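Local structure of alpha-Amylase (Thermotoga maritima, 2B5D) at residues 26-31 with 75-80; 130-133 with 137-140; 442-447 with 503-508. The protein belongs to glycoside hydrolase family 57, joining an alpha/beta domain built on a mainly parallel sheet to a largely helical C-terminal region. All blocks are in the same frame, centred on the assembly; numbering follows the deposited sequence.

In the fold
The three contacts come in series along the chain and none touches another. Contacts 1 and 2 lie in the family 57 domain, their centres 26 Å apart. Contact 1 joins helix 27-47 to helix 68-91, both outside the sheet; contact 2 closes the turn from helix 125-134 into strand 137-142, which pairs in parallel with strands 53-57 and 180-182. Contact 3 sits in the helical C-terminal region, between helices 443-458 and 502-511, with its centre 31 Å from that of contact 1 and 36 Å from that of contact 2. The set thus samples the helical surround of the sheet, the sheet itself, and the C-terminal region, where a second subunit reaches helix 502-511.

Contact 1. Residues 26-31 with 75-80; sequences EERWLF and ERHMEK
Arg28 is held at NH1 by a salt bridge to Glu32, one turn further along its helix, and presents NH2 to His77. NH2 reaches the imidazole at its edge, near the ring plane, with Arg28 NH2 4.1 Å from His77 CE1. The guanidinium and ring planes are 76° apart, which excludes a stack, and the nearest imidazole atom is a carbon, CE1, so the meeting is a van der Waals one. Phe31 takes a face of the same imidazole. Its CB lies 4.0 Å from the centroid of the His77 ring and 14° off the ring normal, which meets the geometry of a CH-pi contact, although CB is displaced toward the CD2-NE2 side. The phenyl ring follows obliquely: the Phe31 and His77 ring centroids are 5.2 Å apart, and Phe31 CD1 comes within 4.1 Å of His77 CG. His77 gets there because its CG is anti to the backbone N (chi1 161°), which carries the imidazole across the gap between the helices. Four residues back, Glu27 O lies 3.3 Å above the Phe31 ring, over its centre. The contact lies near the N-terminal end of helix 27-47, against the middle of helix 68-91. That second helix is itself backed by helix 97-119, where Met78 packs on Ile113 and Leu114 and Glu75 pairs with Arg118.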
loop_
_atom_site.group_PDB
_atom_site.type_symbol
_atom_site.label_atom_id
_atom_site.label_comp_id
_atom_site.label_asym_id
_atom_site.label_seq_id
_atom_site.Cartn_x
_atom_site.Cartn_y
_atom_site.Cartn_z
ATOM N N GLU A 26 -10.319 -14.896 -7.613
ATOM C CA GLU A 26 -10.425 -14.597 -9.036
ATOM C C GLU A 26 -10.844 -15.778 -9.906
ATOM O O GLU A 26 -11.020 -15.639 -11.118
ATOM C CB GLU A 26 -9.176 -13.861 -9.584
ATOM C CG GLU A 26 -7.947 -13.809 -8.677
ATOM C CD GLU A 26 -8.057 -12.792 -7.520
ATOM O OE1 GLU A 26 -7.788 -13.198 -6.358
ATOM O OE2 GLU A 26 -8.396 -11.601 -7.764
ATOM N N GLU A 27 -11.048 -16.929 -9.274
ATOM C CA GLU A 27 -11.685 -18.061 -9.934
ATOM C C GLU A 27 -13.215 -17.950 -9.916
ATOM O O GLU A 27 -13.892 -18.688 -10.627
ATOM C CB GLU A 27 -11.222 -19.389 -9.311
ATOM C CG GLU A 27 -9.690 -19.618 -9.374
ATOM C CD GLU A 27 -9.267 -21.046 -9.024
ATOM O OE1 GLU A 27 -8.322 -21.554 -9.682
ATOM O OE2 GLU A 27 -9.871 -21.653 -8.097
ATOM N N ARG A 28 -13.748 -17.042 -9.092
ATOM C CA ARG A 28 -15.190 -16.762 -9.033
ATOM C C ARG A 28 -15.687 -15.984 -10.261
ATOM O O ARG A 28 -16.863 -16.058 -10.599
ATOM C CB ARG A 28 -15.528 -15.944 -7.788
ATOM C CG ARG A 28 -15.335 -16.655 -6.468
ATOM C CD ARG A 28 -15.851 -15.790 -5.300
ATOM N NE ARG A 28 -17.252 -16.061 -4.935
ATOM C CZ ARG A 28 -18.319 -15.473 -5.489
ATOM N NH1 ARG A 28 -18.171 -14.566 -6.456
ATOM N NH2 ARG A 28 -19.547 -15.788 -5.075
ATOM N N TRP A 29 -14.798 -15.212 -10.892
ATOM C CA TRP A 29 -15.128 -14.534 -12.137
ATOM C C TRP A 29 -15.640 -15.576 -13.145
ATOM O O TRP A 29 -16.738 -15.452 -13.679
ATOM C CB TRP A 29 -13.920 -13.804 -12.732
ATOM C CG TRP A 29 -13.178 -12.789 -11.863
ATOM C CD1 TRP A 29 -11.857 -12.437 -11.998
ATOM C CD2 TRP A 29 -13.690 -11.994 -10.763
ATOM N NE1 TRP A 29 -11.513 -11.486 -11.060
ATOM C CE2 TRP A 29 -12.610 -11.191 -10.290
ATOM C CE3 TRP A 29 -14.950 -11.877 -10.130
ATOM C CZ2 TRP A 29 -12.748 -10.278 -9.203
ATOM C CZ3 TRP A 29 -15.091 -10.963 -9.035
ATOM C CH2 TRP A 29 -13.987 -10.179 -8.597
ATOM N N LEU A 30 -14.843 -16.615 -13.354
ATOM C CA LEU A 30 -15.225 -17.746 -14.184
ATOM C C LEU A 30 -16.595 -18.340 -13.831
ATOM O O LEU A 30 -17.430 -18.585 -14.708
ATOM C CB LEU A 30 -14.159 -18.838 -14.080
ATOM C CG LEU A 30 -13.767 -19.733 -15.262
ATOM C CD1 LEU A 30 -13.631 -21.138 -14.763
ATOM C CD2 LEU A 30 -14.696 -19.664 -16.478
ATOM N N PHE A 31 -16.826 -18.574 -12.546
ATOM C CA PHE A 31 -18.083 -19.165 -12.109
ATOM C C PHE A 31 -19.312 -18.285 -12.351
ATOM O O PHE A 31 -20.360 -18.779 -12.772
ATOM C CB PHE A 31 -17.987 -19.594 -10.645
ATOM C CG PHE A 31 -16.868 -20.557 -10.368
ATOM C CD1 PHE A 31 -16.253 -20.576 -9.113
ATOM C CD2 PHE A 31 -16.420 -21.443 -11.359
ATOM C CE1 PHE A 31 -15.196 -21.480 -8.843
ATOM C CE2 PHE A 31 -15.383 -22.342 -11.107
ATOM C CZ PHE A 31 -14.766 -22.366 -9.849
ATOM N N GLU A 75 -19.191 -27.174 -9.802
ATOM C CA GLU A 75 -20.296 -28.022 -9.365
ATOM C C GLU A 75 -20.546 -27.830 -7.858
ATOM O O GLU A 75 -21.690 -27.679 -7.409
ATOM C CB GLU A 75 -19.937 -29.468 -9.661
ATOM C CG GLU A 75 -21.012 -30.220 -10.409
ATOM C CD GLU A 75 -20.474 -31.435 -11.184
ATOM O OE1 GLU A 75 -20.667 -32.570 -10.688
ATOM O OE2 GLU A 75 -19.874 -31.266 -12.284
ATOM N N ARG A 76 -19.449 -27.798 -7.103
ATOM C CA ARG A 76 -19.453 -27.560 -5.666
ATOM C C ARG A 76 -19.840 -26.107 -5.328
ATOM O O ARG A 76 -20.548 -25.852 -4.337
ATOM C CB ARG A 76 -18.095 -27.999 -5.082
ATOM C CG ARG A 76 -17.442 -27.099 -4.030
ATOM C CD ARG A 76 -16.257 -27.814 -3.352
ATOM N NE ARG A 76 -15.584 -28.755 -4.252
ATOM C CZ ARG A 76 -14.336 -28.613 -4.713
ATOM N NH1 ARG A 76 -13.598 -27.554 -4.344
ATOM N NH2 ARG A 76 -13.818 -29.532 -5.538
ATOM N N HIS A 77 -19.422 -25.159 -6.167
ATOM C CA HIS A 77 -19.874 -23.774 -6.029
ATOM C C HIS A 77 -21.380 -23.650 -6.296
ATOM O O HIS A 77 -22.101 -22.933 -5.608
ATOM C CB HIS A 77 -19.082 -22.871 -6.965
ATOM C CG HIS A 77 -19.739 -21.555 -7.239
ATOM N ND1 HIS A 77 -19.448 -20.416 -6.520
ATOM C CD2 HIS A 77 -20.662 -21.193 -8.163
ATOM C CE1 HIS A 77 -20.169 -19.409 -6.985
ATOM N NE2 HIS A 77 -20.915 -19.854 -7.981
ATOM N N MET A 78 -21.863 -24.367 -7.294
ATOM C CA MET A 78 -23.278 -24.287 -7.626
ATOM C C MET A 78 -24.197 -24.862 -6.539
ATOM O O MET A 78 -25.306 -24.348 -6.315
ATOM C CB MET A 78 -23.545 -24.893 -9.006
ATOM C CG MET A 78 -23.171 -23.940 -10.141
ATOM S SD MET A 78 -23.851 -22.241 -9.951
ATOM C CE MET A 78 -25.575 -22.502 -10.398
ATOM N N GLU A 79 -23.716 -25.906 -5.863
ATOM C CA GLU A 79 -24.442 -26.526 -4.739
ATOM C C GLU A 79 -24.459 -25.641 -3.492
ATOM O O GLU A 79 -25.511 -25.434 -2.886
ATOM C CB GLU A 79 -23.879 -27.908 -4.428
ATOM C CG GLU A 79 -24.520 -29.005 -5.261
ATOM C CD GLU A 79 -23.563 -30.164 -5.507
ATOM O OE1 GLU A 79 -23.905 -31.057 -6.329
ATOM O OE2 GLU A 79 -22.464 -30.179 -4.883
ATOM N N LYS A 80 -23.293 -25.105 -3.136
ATOM C CA LYS A 80 -23.199 -24.074 -2.107
ATOM C C LYS A 80 -24.248 -22.982 -2.369
ATOM O O LYS A 80 -24.953 -22.542 -1.457
ATOM C CB LYS A 80 -21.787 -23.487 -2.110
ATOM C CG LYS A 80 -21.262 -23.040 -0.764
ATOM C CD LYS A 80 -19.775 -23.410 -0.646
ATOM C CE LYS A 80 -19.105 -22.861 0.626
ATOM N NZ LYS A 80 -18.596 -21.452 0.475
#

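Contact 2. Residues 130-133 with 137-140; sequences KYQE and LEIV
Helix 125-134 ends the helical part of the crossover between the parallel strands 53-57 and 137-142, and this contact spans the tight turn from that helix into the second strand. A near-trans first torsion (chi1 -170°) swings the Gln132 chain clear of its own backbone N, and the extended chain sends the amide alongside the strand. Gln132 NE2 donates to Ile139 O at 3.2 Å, the N-H...O angle being 145°. Ile139 O lies close to the plane of the amide, while NE2 approaches the carbonyl from the flank, slightly tilted out of its plane. Ile139 CD1 packs alongside the aliphatic chain, 4.0 Å from Gln132 CB. Nearer the turn, Leu137 N makes a weak bond to Tyr131 O at 3.3 Å. Gln132 CA points its hydrogen at Leu137 O, 3.3 Å away and nearly straight at 169°. Tyr131 CB and Leu137 CB meet at 3.9 Å. Tyr170 OH bonds both Gln132 NE2 and Ile139 O, making a closed three-way cluster. As modelled, Gln132 NE2 and Ile139 O each have two hydrogen-bond partners, which would tend to hold the amide's rotation; but Gln132 NE2 also lies 2.9 Å from Ile139 N, another donor, so the amide's orientation stays doubtful.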
loop_
_atom_site.group_PDB
_atom_site.type_symbol
_atom_site.label_atom_id
_atom_site.label_comp_id
_atom_site.label_asym_id
_atom_site.label_seq_id
_atom_site.Cartn_x
_atom_site.Cartn_y
_atom_site.Cartn_z
ATOM N N LYS A 130 -22.058 -28.102 -30.446
ATOM C CA LYS A 130 -23.267 -28.688 -31.009
ATOM C C LYS A 130 -24.097 -27.648 -31.760
ATOM O O LYS A 130 -24.730 -27.954 -32.768
ATOM C CB LYS A 130 -24.055 -29.378 -29.896
ATOM C CG LYS A 130 -25.496 -29.684 -30.188
ATOM C CD LYS A 130 -26.144 -30.380 -29.007
ATOM C CE LYS A 130 -27.478 -29.742 -28.659
ATOM N NZ LYS A 130 -27.283 -28.734 -27.590
ATOM N N TYR A 131 -24.070 -26.411 -31.297
ATOM C CA TYR A 131 -24.741 -25.366 -32.035
ATOM C C TYR A 131 -23.941 -24.891 -33.240
ATOM O O TYR A 131 -24.533 -24.456 -34.233
ATOM C CB TYR A 131 -25.244 -24.246 -31.106
ATOM C CG TYR A 131 -26.345 -24.748 -30.180
ATOM C CD1 TYR A 131 -27.641 -24.983 -30.652
ATOM C CD2 TYR A 131 -26.086 -25.006 -28.842
ATOM C CE1 TYR A 131 -28.648 -25.452 -29.811
ATOM C CE2 TYR A 131 -27.087 -25.487 -27.992
ATOM C CZ TYR A 131 -28.361 -25.713 -28.483
ATOM O OH TYR A 131 -29.339 -26.187 -27.615
ATOM N N GLN A 132 -22.613 -25.000 -33.193
ATOM C CA GLN A 132 -21.836 -24.721 -34.396
ATOM C C GLN A 132 -22.210 -25.716 -35.504
ATOM O O GLN A 132 -22.362 -25.316 -36.657
ATOM C CB GLN A 132 -20.320 -24.689 -34.164
ATOM C CG GLN A 132 -19.546 -24.155 -35.361
ATOM C CD GLN A 132 -18.090 -23.745 -35.060
ATOM O OE1 GLN A 132 -17.252 -24.555 -34.617
ATOM N NE2 GLN A 132 -17.782 -22.501 -35.327
ATOM N N GLU A 133 -22.384 -26.990 -35.142
ATOM C CA GLU A 133 -22.704 -28.055 -36.120
ATOM C C GLU A 133 -24.023 -27.811 -36.852
ATOM O O GLU A 133 -24.152 -28.145 -38.029
ATOM C CB GLU A 133 -22.665 -29.450 -35.480
ATOM C CG GLU A 133 -21.213 -29.962 -35.317
ATOM C CD GLU A 133 -21.045 -31.101 -34.280
ATOM O OE1 GLU A 133 -22.015 -31.423 -33.535
ATOM O OE2 GLU A 133 -19.921 -31.673 -34.207
ATOM N N LEU A 137 -24.867 -21.237 -34.976
ATOM C CA LEU A 137 -23.771 -20.582 -34.270
ATOM C C LEU A 137 -22.490 -20.726 -35.087
ATOM O O LEU A 137 -22.255 -21.762 -35.720
ATOM C CB LEU A 137 -23.565 -21.203 -32.888
ATOM C CG LEU A 137 -22.556 -20.539 -31.959
ATOM C CD1 LEU A 137 -23.055 -19.133 -31.491
ATOM C CD2 LEU A 137 -22.354 -21.433 -30.786
ATOM N N GLU A 138 -21.690 -19.664 -35.071
ATOM C CA GLU A 138 -20.378 -19.618 -35.672
ATOM C C GLU A 138 -19.434 -19.104 -34.561
ATOM O O GLU A 138 -19.681 -18.037 -33.943
ATOM C CB GLU A 138 -20.432 -18.710 -36.920
ATOM C CG GLU A 138 -19.129 -18.200 -37.490
ATOM C CD GLU A 138 -18.259 -19.286 -38.129
ATOM O OE1 GLU A 138 -17.173 -18.912 -38.617
ATOM O OE2 GLU A 138 -18.610 -20.497 -38.149
ATOM N N ILE A 139 -18.420 -19.922 -34.255
ATOM C CA ILE A 139 -17.419 -19.661 -33.218
ATOM C C ILE A 139 -16.058 -19.469 -33.861
ATOM O O ILE A 139 -15.540 -20.373 -34.513
ATOM C CB ILE A 139 -17.264 -20.862 -32.250
ATOM C CG1 ILE A 139 -18.609 -21.389 -31.774
ATOM C CG2 ILE A 139 -16.322 -20.532 -31.123
ATOM C CD1 ILE A 139 -18.493 -22.726 -31.168
ATOM N N VAL A 140 -15.504 -18.274 -33.667
ATOM C CA VAL A 140 -14.200 -17.910 -34.126
ATOM C C VAL A 140 -13.154 -18.081 -32.985
ATOM O O VAL A 140 -13.508 -18.157 -31.790
ATOM C CB VAL A 140 -14.235 -16.483 -34.647
ATOM C CG1 VAL A 140 -15.408 -16.318 -35.639
ATOM C CG2 VAL A 140 -14.357 -15.482 -33.514
#

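Contact 3. Residues 442-447 with 503-508; sequences DPLVER and EMLRYY
With chi1 at 172° the branch point of Leu505 lies opposite the backbone N, which drives its two methyls toward helix 443-458, while Arg447 bends at chi3 (62°) to fold its guanidinium over one of them. Leu505 CD2 is that methyl: it lies over a face of the guanidinium, offset toward the rim, with Arg447 NH2 3.9 Å from Leu505 CD2. The same methyl meets Leu444 CD2 at 3.7 Å, the two leucine side chains sliding past each other in opposite directions. The other branch, Leu505 CD1, rests 3.9 Å from Arg447 O. Leu505 also touches Val448 and Gln451, so it packs against residues spaced i, i+3, i+4 and i+7 along one side of helix 443-458. The local helix axes pass 11.6 Å apart at 46°, a wide spacing that the long side chains bridge. This pairing belongs to the helical C-terminal region of this family 57 protein, where helix 443-458 starts at an N-cap: Asp442 OD2 accepts from Leu444 N at 3.2 Å, met from above the carboxylate plane. At the edge of the Arg447 guanidinium and in its plane sits an aliphatic carbon, Arg506 CG, 3.6 Å from Arg447 NH2. Both arginines have acidic partners: Arg447 NH2 forms a salt bridge with Glu509, and Arg506 NH1 a long one with Glu503 OE1 at 3.6 Å. Tyr507, on the same helix, stacks on Tyr507 of the second subunit.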
loop_
_atom_site.group_PDB
_atom_site.type_symbol
_atom_site.label_atom_id
_atom_site.label_comp_id
_atom_site.label_asym_id
_atom_site.label_seq_id
_atom_site.Cartn_x
_atom_site.Cartn_y
_atom_site.Cartn_z
ATOM N N ASP A 442 15.690 -34.475 -26.421
ATOM C CA ASP A 442 15.670 -34.492 -24.949
ATOM C C ASP A 442 14.303 -33.984 -24.396
ATOM O O ASP A 442 14.009 -32.792 -24.486
ATOM C CB ASP A 442 16.834 -33.641 -24.448
ATOM C CG ASP A 442 16.997 -33.672 -22.935
ATOM O OD1 ASP A 442 17.971 -33.057 -22.465
ATOM O OD2 ASP A 442 16.167 -34.285 -22.218
ATOM N N PRO A 443 13.477 -34.887 -23.815
ATOM C CA PRO A 443 12.098 -34.525 -23.444
ATOM C C PRO A 443 12.007 -33.640 -22.198
ATOM O O PRO A 443 10.911 -33.141 -21.855
ATOM C CB PRO A 443 11.417 -35.879 -23.179
ATOM C CG PRO A 443 12.554 -36.835 -22.841
ATOM C CD PRO A 443 13.811 -36.286 -23.464
ATOM N N LEU A 444 13.141 -33.469 -21.520
ATOM C CA LEU A 444 13.215 -32.602 -20.349
ATOM C C LEU A 444 13.415 -31.172 -20.827
ATOM O O LEU A 444 12.704 -30.291 -20.389
ATOM C CB LEU A 444 14.362 -32.990 -19.423
ATOM C CG LEU A 444 14.128 -32.986 -17.899
ATOM C CD1 LEU A 444 15.408 -32.540 -17.166
ATOM C CD2 LEU A 444 12.908 -32.171 -17.406
ATOM N N VAL A 445 14.383 -30.966 -21.722
ATOM C CA VAL A 445 14.631 -29.668 -22.355
ATOM C C VAL A 445 13.380 -29.134 -23.066
ATOM O O VAL A 445 13.122 -27.927 -23.075
ATOM C CB VAL A 445 15.784 -29.771 -23.357
ATOM C CG1 VAL A 445 15.772 -28.624 -24.325
ATOM C CG2 VAL A 445 17.118 -29.798 -22.620
ATOM N N GLU A 446 12.609 -30.064 -23.613
ATOM C CA GLU A 446 11.423 -29.791 -24.372
ATOM C C GLU A 446 10.303 -29.336 -23.449
ATOM O O GLU A 446 9.674 -28.313 -23.709
ATOM C CB GLU A 446 10.998 -31.034 -25.156
ATOM C CG GLU A 446 10.213 -30.702 -26.434
ATOM C CD GLU A 446 9.224 -31.793 -26.850
ATOM O OE1 GLU A 446 8.994 -32.727 -26.050
ATOM O OE2 GLU A 446 8.651 -31.697 -27.961
ATOM N N ARG A 447 10.051 -30.108 -22.392
ATOM C CA ARG A 447 9.179 -29.682 -21.298
ATOM C C ARG A 447 9.530 -28.275 -20.749
ATOM O O ARG A 447 8.637 -27.450 -20.484
ATOM C CB ARG A 447 9.172 -30.728 -20.213
ATOM C CG ARG A 447 8.301 -31.922 -20.558
ATOM C CD ARG A 447 8.451 -33.040 -19.494
ATOM N NE ARG A 447 8.008 -32.595 -18.172
ATOM C CZ ARG A 447 8.537 -32.982 -17.012
ATOM N NH1 ARG A 447 9.559 -33.822 -16.982
ATOM N NH2 ARG A 447 8.045 -32.507 -15.873
ATOM N N GLU A 503 11.384 -30.543 -10.014
ATOM C CA GLU A 503 10.253 -30.390 -9.104
ATOM C C GLU A 503 9.583 -29.026 -9.269
ATOM O O GLU A 503 8.352 -28.925 -9.219
ATOM C CB GLU A 503 10.708 -30.594 -7.651
ATOM C CG GLU A 503 11.049 -32.040 -7.311
ATOM C CD GLU A 503 10.881 -32.324 -5.820
ATOM O OE1 GLU A 503 9.780 -32.817 -5.437
ATOM O OE2 GLU A 503 11.839 -32.029 -5.045
ATOM N N MET A 504 10.412 -27.991 -9.420
ATOM C CA MET A 504 9.954 -26.663 -9.758
ATOM C C MET A 504 9.242 -26.681 -11.128
ATOM O O MET A 504 8.143 -26.171 -11.249
ATOM C CB MET A 504 11.124 -25.669 -9.799
ATOM C CG MET A 504 10.643 -24.221 -9.928
ATOM S SD MET A 504 11.934 -23.066 -10.477
ATOM C CE MET A 504 12.907 -22.926 -8.972
ATOM N N LEU A 505 9.866 -27.284 -12.138
ATOM C CA LEU A 505 9.256 -27.421 -13.467
ATOM C C LEU A 505 7.891 -28.084 -13.405
ATOM O O LEU A 505 6.951 -27.628 -14.042
ATOM C CB LEU A 505 10.166 -28.177 -14.444
ATOM C CG LEU A 505 9.552 -28.538 -15.822
ATOM C CD1 LEU A 505 9.235 -27.298 -16.683
ATOM C CD2 LEU A 505 10.485 -29.484 -16.554
ATOM N N ARG A 506 7.764 -29.136 -12.617
ATOM C CA ARG A 506 6.473 -29.796 -12.471
ATOM C C ARG A 506 5.487 -28.899 -11.739
ATOM O O ARG A 506 4.267 -29.054 -11.867
ATOM C CB ARG A 506 6.623 -31.072 -11.654
ATOM C CG ARG A 506 7.293 -32.206 -12.352
ATOM C CD ARG A 506 6.768 -33.524 -11.757
ATOM N NE ARG A 506 7.093 -33.632 -10.339
ATOM C CZ ARG A 506 8.287 -33.979 -9.857
ATOM N NH1 ARG A 506 8.467 -34.031 -8.532
ATOM N NH2 ARG A 506 9.304 -34.270 -10.684
ATOM N N TYR A 507 6.013 -27.998 -10.916
ATOM C CA TYR A 507 5.129 -27.132 -10.156
ATOM C C TYR A 507 4.505 -26.192 -11.199
ATOM O O TYR A 507 3.291 -26.185 -11.377
ATOM C CB TYR A 507 5.855 -26.398 -9.008
ATOM C CG TYR A 507 5.044 -25.228 -8.521
ATOM C CD1 TYR A 507 3.751 -25.426 -8.051
ATOM C CD2 TYR A 507 5.544 -23.921 -8.576
ATOM C CE1 TYR A 507 2.943 -24.361 -7.663
ATOM C CE2 TYR A 507 4.745 -22.844 -8.184
ATOM C CZ TYR A 507 3.448 -23.074 -7.732
ATOM O OH TYR A 507 2.642 -22.047 -7.316
ATOM N N TYR A 508 5.354 -25.464 -11.917
ATOM C CA TYR A 508 4.965 -24.659 -13.079
ATOM C C TYR A 508 4.044 -25.347 -14.106
ATOM O O TYR A 508 3.038 -24.760 -14.537
ATOM C CB TYR A 508 6.221 -24.175 -13.796
ATOM C CG TYR A 508 7.063 -23.210 -13.003
ATOM C CD1 TYR A 508 8.255 -22.763 -13.519
ATOM C CD2 TYR A 508 6.678 -22.757 -11.732
ATOM C CE1 TYR A 508 9.049 -21.866 -12.852
ATOM C CE2 TYR A 508 7.487 -21.841 -11.009
ATOM C CZ TYR A 508 8.688 -21.413 -11.587
ATOM O OH TYR A 508 9.549 -20.511 -10.965
#